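Local coordinates for glucose-1-phosphate thymidylyltransferase (Bacillus anthracis, PDB 4ECM), which catalyses the transfer of a thymidylyl group from dTTP to glucose-1-phosphate, giving dTDP-glucose and pyrophosphate, a step toward dTDP-L-rhamnose, at residues 192-206 against 218-230. Numbering follows the deposited sequence.
Sequences VTGIYLYDSKVFSYI and EITDINNWYLKRG. With DAU (2'deoxy-thymidine-5'-diphospho-alpha-D-glucose), chain B.
Y205 lies flat on W225 in an offset stack, its ring centroid 3.8 Å from that of the indole five-membered ring, with the planes 17° apart. Both side chains leave their helices with CG anti to the backbone N (chi1 172° in W225), and each CB ends up over the other's ring: CB of Y205 sits 3.5 Å from the centroid of the indole six-membered ring. On the opposite face of the indole, CD of R229 lies over the rim.

Y226 makes one of the two direct hydrogen bonds across the contact. Its OH donates to OD1 of D199 over 2.7 Å, on the anti side and tilted out of the carboxylate plane. K201 N reaches the same oxygen from the other face, so OD1 is gripped twice while it caps the turn into helix 202-206. The Y226 ring also runs nearly parallel to that of Y198 but slid well aside, CE2 of Y226 touching CD1 of Y198 at 3.4 Å. Further along, Y198 OH donates to N223 OD1 (2.6 Å), a buried bond tying strand to helix. At the far end V192 O accepts from O4 of the bound dTDP-glucose.

E151 forms salt bridges with both K201 and R229. Helix 219-228 crosses helix 202-206 at 119° and packs on the mixed central sheet of the nucleotidyl transferase domain, where strand 190-198 pairs antiparallel with strands 125-130 and 153-159; Y198 and Y226 rest on A153 of the latter.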
loop_
_atom_site.group_PDB
_atom_site.type_symbol
_atom_site.label_atom_id
_atom_site.label_comp_id
_atom_site.label_asym_id
_atom_site.label_seq_id
_atom_site.Cartn_x
_atom_site.Cartn_y
_atom_site.Cartn_z
ATOM N N VAL A 192 20.118 28.515 -10.677
ATOM C CA VAL A 192 21.007 27.461 -10.187
ATOM C C VAL A 192 20.119 26.217 -10.106
ATOM O O VAL A 192 19.255 26.098 -9.227
ATOM C CB VAL A 192 21.640 27.814 -8.820
ATOM C CG1 VAL A 192 22.545 26.678 -8.319
ATOM C CG2 VAL A 192 22.436 29.098 -8.920
ATOM N N THR A 193 20.322 25.306 -11.047
ATOM C CA THR A 193 19.502 24.111 -11.144
ATOM C C THR A 193 19.710 23.177 -9.976
ATOM O O THR A 193 20.672 23.316 -9.223
ATOM C CB THR A 193 19.818 23.309 -12.400
ATOM O OG1 THR A 193 21.151 22.799 -12.309
ATOM C CG2 THR A 193 19.667 24.172 -13.639
ATOM N N GLY A 194 18.805 22.197 -9.870
ATOM C CA GLY A 194 18.836 21.201 -8.820
ATOM C C GLY A 194 19.731 20.000 -9.096
ATOM O O GLY A 194 19.343 18.856 -8.818
ATOM N N ILE A 195 20.912 20.255 -9.657
ATOM C CA ILE A 195 21.905 19.218 -9.900
ATOM C C ILE A 195 23.157 19.761 -9.267
ATOM O O ILE A 195 23.714 20.744 -9.751
ATOM C CB ILE A 195 22.180 18.939 -11.382
ATOM C CG1 ILE A 195 20.901 18.559 -12.140
ATOM C CG2 ILE A 195 23.202 17.789 -11.509
ATOM C CD1 ILE A 195 19.963 19.694 -12.410
ATOM N N TYR A 196 23.575 19.144 -8.167
ATOM C CA TYR A 196 24.704 19.618 -7.385
ATOM C C TYR A 196 25.820 18.575 -7.289
ATOM O O TYR A 196 25.562 17.379 -7.118
ATOM C CB TYR A 196 24.221 19.953 -5.965
ATOM C CG TYR A 196 22.991 20.828 -5.942
ATOM C CD1 TYR A 196 23.068 22.180 -6.242
ATOM C CD2 TYR A 196 21.753 20.307 -5.621
ATOM C CE1 TYR A 196 21.939 22.979 -6.236
ATOM C CE2 TYR A 196 20.618 21.107 -5.604
ATOM C CZ TYR A 196 20.717 22.433 -5.911
ATOM O OH TYR A 196 19.585 23.215 -5.906
ATOM N N LEU A 197 27.062 19.031 -7.409
ATOM C CA LEU A 197 28.194 18.146 -7.269
ATOM C C LEU A 197 28.965 18.642 -6.059
ATOM O O LEU A 197 29.390 19.804 -6.035
ATOM C CB LEU A 197 29.052 18.092 -8.537
ATOM C CG LEU A 197 28.331 17.627 -9.822
ATOM C CD1 LEU A 197 27.577 18.789 -10.488
ATOM C CD2 LEU A 197 29.279 17.031 -10.819
ATOM N N TYR A 198 29.108 17.773 -5.046
ATOM C CA TYR A 198 29.774 18.128 -3.770
ATOM C C TYR A 198 30.852 17.147 -3.306
ATOM O O TYR A 198 30.826 15.961 -3.655
ATOM C CB TYR A 198 28.764 18.175 -2.616
ATOM C CG TYR A 198 27.655 19.195 -2.719
ATOM C CD1 TYR A 198 27.942 20.544 -2.858
ATOM C CD2 TYR A 198 26.329 18.820 -2.588
ATOM C CE1 TYR A 198 26.941 21.494 -2.932
ATOM C CE2 TYR A 198 25.295 19.777 -2.647
ATOM C CZ TYR A 198 25.618 21.113 -2.824
ATOM O OH TYR A 198 24.636 22.079 -2.892
ATOM N N ASP A 199 31.809 17.658 -2.523
ATOM C CA ASP A 199 32.766 16.795 -1.867
ATOM C C ASP A 199 32.155 16.497 -0.490
ATOM O O ASP A 199 31.125 17.064 -0.123
ATOM C CB ASP A 199 34.187 17.385 -1.790
ATOM C CG ASP A 199 34.293 18.649 -0.942
ATOM O OD1 ASP A 199 33.327 19.032 -0.262
ATOM O OD2 ASP A 199 35.385 19.259 -0.963
ATOM N N SER A 200 32.786 15.619 0.276
ATOM C CA SER A 200 32.222 15.192 1.559
ATOM C C SER A 200 32.184 16.273 2.647
ATOM O O SER A 200 31.606 16.045 3.705
ATOM C CB SER A 200 32.982 13.972 2.080
ATOM O OG SER A 200 34.322 14.322 2.361
ATOM N N LYS A 201 32.756 17.442 2.394
ATOM C CA LYS A 201 32.761 18.501 3.393
ATOM C C LYS A 201 31.392 19.132 3.590
ATOM O O LYS A 201 31.161 19.811 4.589
ATOM C CB LYS A 201 33.789 19.583 3.041
ATOM C CG LYS A 201 35.239 19.074 3.074
ATOM C CD LYS A 201 36.259 20.215 2.963
ATOM C CE LYS A 201 37.710 19.689 3.082
ATOM N NZ LYS A 201 38.748 20.752 2.820
ATOM N N VAL A 202 30.471 18.890 2.657
ATOM C CA VAL A 202 29.149 19.484 2.751
ATOM C C VAL A 202 28.426 19.087 4.048
ATOM O O VAL A 202 27.691 19.899 4.635
ATOM C CB VAL A 202 28.286 19.139 1.518
ATOM C CG1 VAL A 202 28.078 17.628 1.399
ATOM C CG2 VAL A 202 26.933 19.879 1.563
ATOM N N PHE A 203 28.660 17.865 4.517
ATOM C CA PHE A 203 27.971 17.365 5.712
ATOM C C PHE A 203 28.351 18.089 6.991
ATOM O O PHE A 203 27.481 18.355 7.831
ATOM C CB PHE A 203 28.143 15.842 5.858
ATOM C CG PHE A 203 27.668 15.086 4.659
ATOM C CD1 PHE A 203 26.320 15.075 4.327
ATOM C CD2 PHE A 203 28.559 14.419 3.844
ATOM C CE1 PHE A 203 25.874 14.411 3.193
ATOM C CE2 PHE A 203 28.118 13.748 2.721
ATOM C CZ PHE A 203 26.767 13.746 2.396
ATOM N N SER A 204 29.632 18.407 7.146
ATOM C CA SER A 204 30.084 19.144 8.324
ATOM C C SER A 204 29.439 20.539 8.354
ATOM O O SER A 204 29.131 21.065 9.423
ATOM C CB SER A 204 31.601 19.258 8.334
ATOM O OG SER A 204 32.025 19.927 7.163
ATOM N N TYR A 205 29.224 21.133 7.185
ATOM C CA TYR A 205 28.566 22.426 7.141
ATOM C C TYR A 205 27.051 22.308 7.343
ATOM O O TYR A 205 26.450 23.193 7.962
ATOM C CB TYR A 205 28.844 23.204 5.853
ATOM C CG TYR A 205 28.182 24.572 5.912
ATOM C CD1 TYR A 205 28.765 25.617 6.636
ATOM C CD2 TYR A 205 26.952 24.807 5.298
ATOM C CE1 TYR A 205 28.150 26.875 6.723
ATOM C CE2 TYR A 205 26.329 26.061 5.375
ATOM C CZ TYR A 205 26.934 27.088 6.088
ATOM O OH TYR A 205 26.326 28.328 6.168
ATOM N N ILE A 206 26.422 21.251 6.821
ATOM C CA ILE A 206 24.974 21.090 7.014
ATOM C C ILE A 206 24.635 21.108 8.507
ATOM O O ILE A 206 23.543 21.521 8.885
ATOM C CB ILE A 206 24.399 19.805 6.373
ATOM C CG1 ILE A 206 24.412 19.904 4.851
ATOM C CG2 ILE A 206 22.939 19.575 6.821
ATOM C CD1 ILE A 206 23.848 18.696 4.174
ATOM N N GLU A 218 18.367 25.720 3.714
ATOM C CA GLU A 218 18.495 26.070 2.272
ATOM C C GLU A 218 19.759 25.598 1.548
ATOM O O GLU A 218 20.872 25.857 1.992
ATOM C CB GLU A 218 18.360 27.577 2.081
ATOM C CG GLU A 218 17.033 28.186 2.548
ATOM C CD GLU A 218 15.843 27.834 1.668
ATOM O OE1 GLU A 218 16.016 27.134 0.642
ATOM O OE2 GLU A 218 14.720 28.271 2.002
ATOM N N ILE A 219 19.575 24.944 0.399
ATOM C CA ILE A 219 20.705 24.471 -0.400
ATOM C C ILE A 219 21.539 25.668 -0.889
ATOM O O ILE A 219 22.765 25.559 -1.041
ATOM C CB ILE A 219 20.270 23.572 -1.607
ATOM C CG1 ILE A 219 21.435 22.707 -2.082
ATOM C CG2 ILE A 219 19.741 24.397 -2.747
ATOM C CD1 ILE A 219 21.921 21.672 -1.027
ATOM N N THR A 220 20.887 26.806 -1.116
ATOM C CA THR A 220 21.609 28.018 -1.539
ATOM C C THR A 220 22.667 28.432 -0.475
ATOM O O THR A 220 23.777 28.850 -0.824
ATOM C CB THR A 220 20.643 29.165 -1.869
ATOM O OG1 THR A 220 19.952 28.859 -3.091
ATOM C CG2 THR A 220 21.395 30.488 -2.033
ATOM N N ASP A 221 22.339 28.276 0.807
ATOM C CA ASP A 221 23.308 28.595 1.879
ATOM C C ASP A 221 24.564 27.729 1.768
ATOM O O ASP A 221 25.689 28.210 1.977
ATOM C CB ASP A 221 22.672 28.424 3.253
ATOM C CG ASP A 221 21.515 29.376 3.477
ATOM O OD1 ASP A 221 21.469 30.441 2.809
ATOM O OD2 ASP A 221 20.653 29.066 4.323
ATOM N N ILE A 222 24.369 26.460 1.438
ATOM C CA ILE A 222 25.476 25.533 1.248
ATOM C C ILE A 222 26.325 25.966 0.057
ATOM O O ILE A 222 27.558 26.002 0.132
ATOM C CB ILE A 222 24.966 24.107 0.999
ATOM C CG1 ILE A 222 24.380 23.523 2.278
ATOM C CG2 ILE A 222 26.090 23.203 0.471
ATOM C CD1 ILE A 222 23.634 22.196 2.042
ATOM N N ASN A 223 25.664 26.293 -1.048
ATOM C CA ASN A 223 26.388 26.738 -2.237
ATOM C C ASN A 223 27.180 28.028 -1.963
ATOM O O ASN A 223 28.325 28.153 -2.407
ATOM C CB ASN A 223 25.438 26.826 -3.432
ATOM C CG ASN A 223 24.869 25.462 -3.793
ATOM O OD1 ASN A 223 25.540 24.451 -3.581
ATOM N ND2 ASN A 223 23.637 25.418 -4.331
ATOM N N ASN A 224 26.602 28.950 -1.197
ATOM C CA ASN A 224 27.310 30.183 -0.833
ATOM C C ASN A 224 28.511 29.920 0.114
ATOM O O ASN A 224 29.516 30.624 0.045
ATOM C CB ASN A 224 26.350 31.230 -0.231
ATOM C CG ASN A 224 25.555 32.000 -1.299
ATOM O OD1 ASN A 224 26.080 32.300 -2.365
ATOM N ND2 ASN A 224 24.306 32.357 -0.985
ATOM N N TRP A 225 28.400 28.916 0.990
ATOM C CA TRP A 225 29.494 28.544 1.905
ATOM C C TRP A 225 30.692 28.106 1.079
ATOM O O TRP A 225 31.809 28.588 1.277
ATOM C CB TRP A 225 29.042 27.439 2.889
ATOM C CG TRP A 225 30.142 26.863 3.750
ATOM C CD1 TRP A 225 30.773 27.475 4.800
ATOM C CD2 TRP A 225 30.721 25.538 3.651
ATOM N NE1 TRP A 225 31.714 26.632 5.339
ATOM C CE2 TRP A 225 31.706 25.439 4.660
ATOM C CE3 TRP A 225 30.505 24.431 2.801
ATOM C CZ2 TRP A 225 32.479 24.269 4.853
ATOM C CZ3 TRP A 225 31.272 23.279 2.989
ATOM C CH2 TRP A 225 32.258 23.215 4.006
ATOM N N TYR A 226 30.466 27.200 0.132
ATOM C CA TYR A 226 31.546 26.780 -0.768
ATOM C C TYR A 226 32.094 27.957 -1.580
ATOM O O TYR A 226 33.295 28.037 -1.823
ATOM C CB TYR A 226 31.071 25.727 -1.743
ATOM C CG TYR A 226 31.025 24.297 -1.249
ATOM C CD1 TYR A 226 32.192 23.540 -1.154
ATOM C CD2 TYR A 226 29.819 23.672 -0.981
ATOM C CE1 TYR A 226 32.157 22.210 -0.765
ATOM C CE2 TYR A 226 29.768 22.334 -0.592
ATOM C CZ TYR A 226 30.939 21.608 -0.486
ATOM O OH TYR A 226 30.890 20.276 -0.118
ATOM N N LEU A 227 31.193 28.850 -2.007
ATOM C CA LEU A 227 31.563 30.027 -2.792
ATOM C C LEU A 227 32.511 30.946 -2.006
ATOM O O LEU A 227 33.567 31.306 -2.508
ATOM C CB LEU A 227 30.317 30.792 -3.248
ATOM C CG LEU A 227 30.547 32.072 -4.058
ATOM C CD1 LEU A 227 31.405 31.793 -5.300
ATOM C CD2 LEU A 227 29.204 32.684 -4.438
ATOM N N LYS A 228 32.135 31.305 -0.782
ATOM C CA LYS A 228 32.988 32.139 0.076
ATOM C C LYS A 228 34.327 31.481 0.345
ATOM O O LYS A 228 35.305 32.165 0.598
ATOM C CB LYS A 228 32.328 32.437 1.418
ATOM C CG LYS A 228 31.123 33.355 1.340
ATOM C CD LYS A 228 30.704 33.783 2.741
ATOM C CE LYS A 228 29.539 34.767 2.708
ATOM N NZ LYS A 228 29.283 35.352 4.070
ATOM N N ARG A 229 34.372 30.151 0.322
ATOM C CA ARG A 229 35.640 29.462 0.524
ATOM C C ARG A 229 36.472 29.462 -0.768
ATOM O O ARG A 229 37.612 29.025 -0.769
ATOM C CB ARG A 229 35.425 28.049 1.065
ATOM C CG ARG A 229 34.904 27.999 2.520
ATOM C CD ARG A 229 34.696 26.542 3.028
ATOM N NE ARG A 229 35.898 25.732 2.794
ATOM C CZ ARG A 229 35.961 24.601 2.082
ATOM N NH1 ARG A 229 37.140 24.003 1.918
ATOM N NH2 ARG A 229 34.873 24.039 1.562
ATOM N N GLY A 230 35.902 29.963 -1.861
ATOM C CA GLY A 230 36.629 30.058 -3.121
ATOM C C GLY A 230 36.826 28.730 -3.847
ATOM O O GLY A 230 37.702 28.623 -4.712
HETATM O O6 DAU B . 14.353 23.329 -9.237
HETATM C C6 DAU B . 15.522 24.105 -8.964
HETATM C C5 DAU B . 15.354 24.832 -7.637
HETATM O O5 DAU B . 15.076 23.848 -6.645
HETATM C C4 DAU B . 16.605 25.638 -7.269
HETATM O O4 DAU B . 16.834 26.677 -8.213
HETATM C C3 DAU B . 16.502 26.260 -5.879
HETATM O O3 DAU B . 17.761 26.892 -5.559
HETATM C C2 DAU B . 16.172 25.147 -4.878
HETATM O O2 DAU B . 15.955 25.687 -3.560
HETATM C C1 DAU B . 14.941 24.361 -5.314
HETATM O O1 DAU B . 13.800 25.207 -5.234
HETATM P P2 DAU B . 12.317 24.583 -5.092
HETATM O O3P DAU B . 11.839 24.034 -6.415
HETATM O O4P DAU B . 11.499 25.590 -4.335
HETATM O OPP DAU B . 12.583 23.295 -4.150
HETATM P P DAU B . 11.402 22.292 -3.717
HETATM O O1P DAU B . 10.380 22.223 -4.827
HETATM O O2P DAU B . 10.992 22.637 -2.332
HETATM O "O5'" DAU B . 12.152 20.865 -3.694
HETATM C "C5'" DAU B . 12.549 20.272 -4.914
HETATM C "C4'" DAU B . 12.858 18.778 -4.813
HETATM O "O4'" DAU B . 13.602 18.413 -3.652
HETATM C "C3'" DAU B . 11.619 17.910 -4.860
HETATM O "O3'" DAU B . 11.843 16.985 -5.927
HETATM C "C2'" DAU B . 11.561 17.196 -3.531
HETATM C "C1'" DAU B . 12.959 17.366 -2.955
HETATM N N11 DAU B . 13.032 17.802 -1.551
HETATM C C61 DAU B . 12.411 19.028 -1.198
HETATM C C51 DAU B . 12.147 19.331 0.122
HETATM C C5A DAU B . 11.585 20.688 0.491
HETATM C C21 DAU B . 13.172 16.819 -0.553
HETATM O O21 DAU B . 13.688 15.631 -0.902
HETATM N N31 DAU B . 12.927 17.083 0.754
HETATM C C41 DAU B . 12.419 18.283 1.138
HETATM O O41 DAU B . 12.161 18.523 2.443
HETATM O O HOH W 1 35.709 21.687 -0.140
HETATM O O HOH W 2 26.223 30.371 3.562
#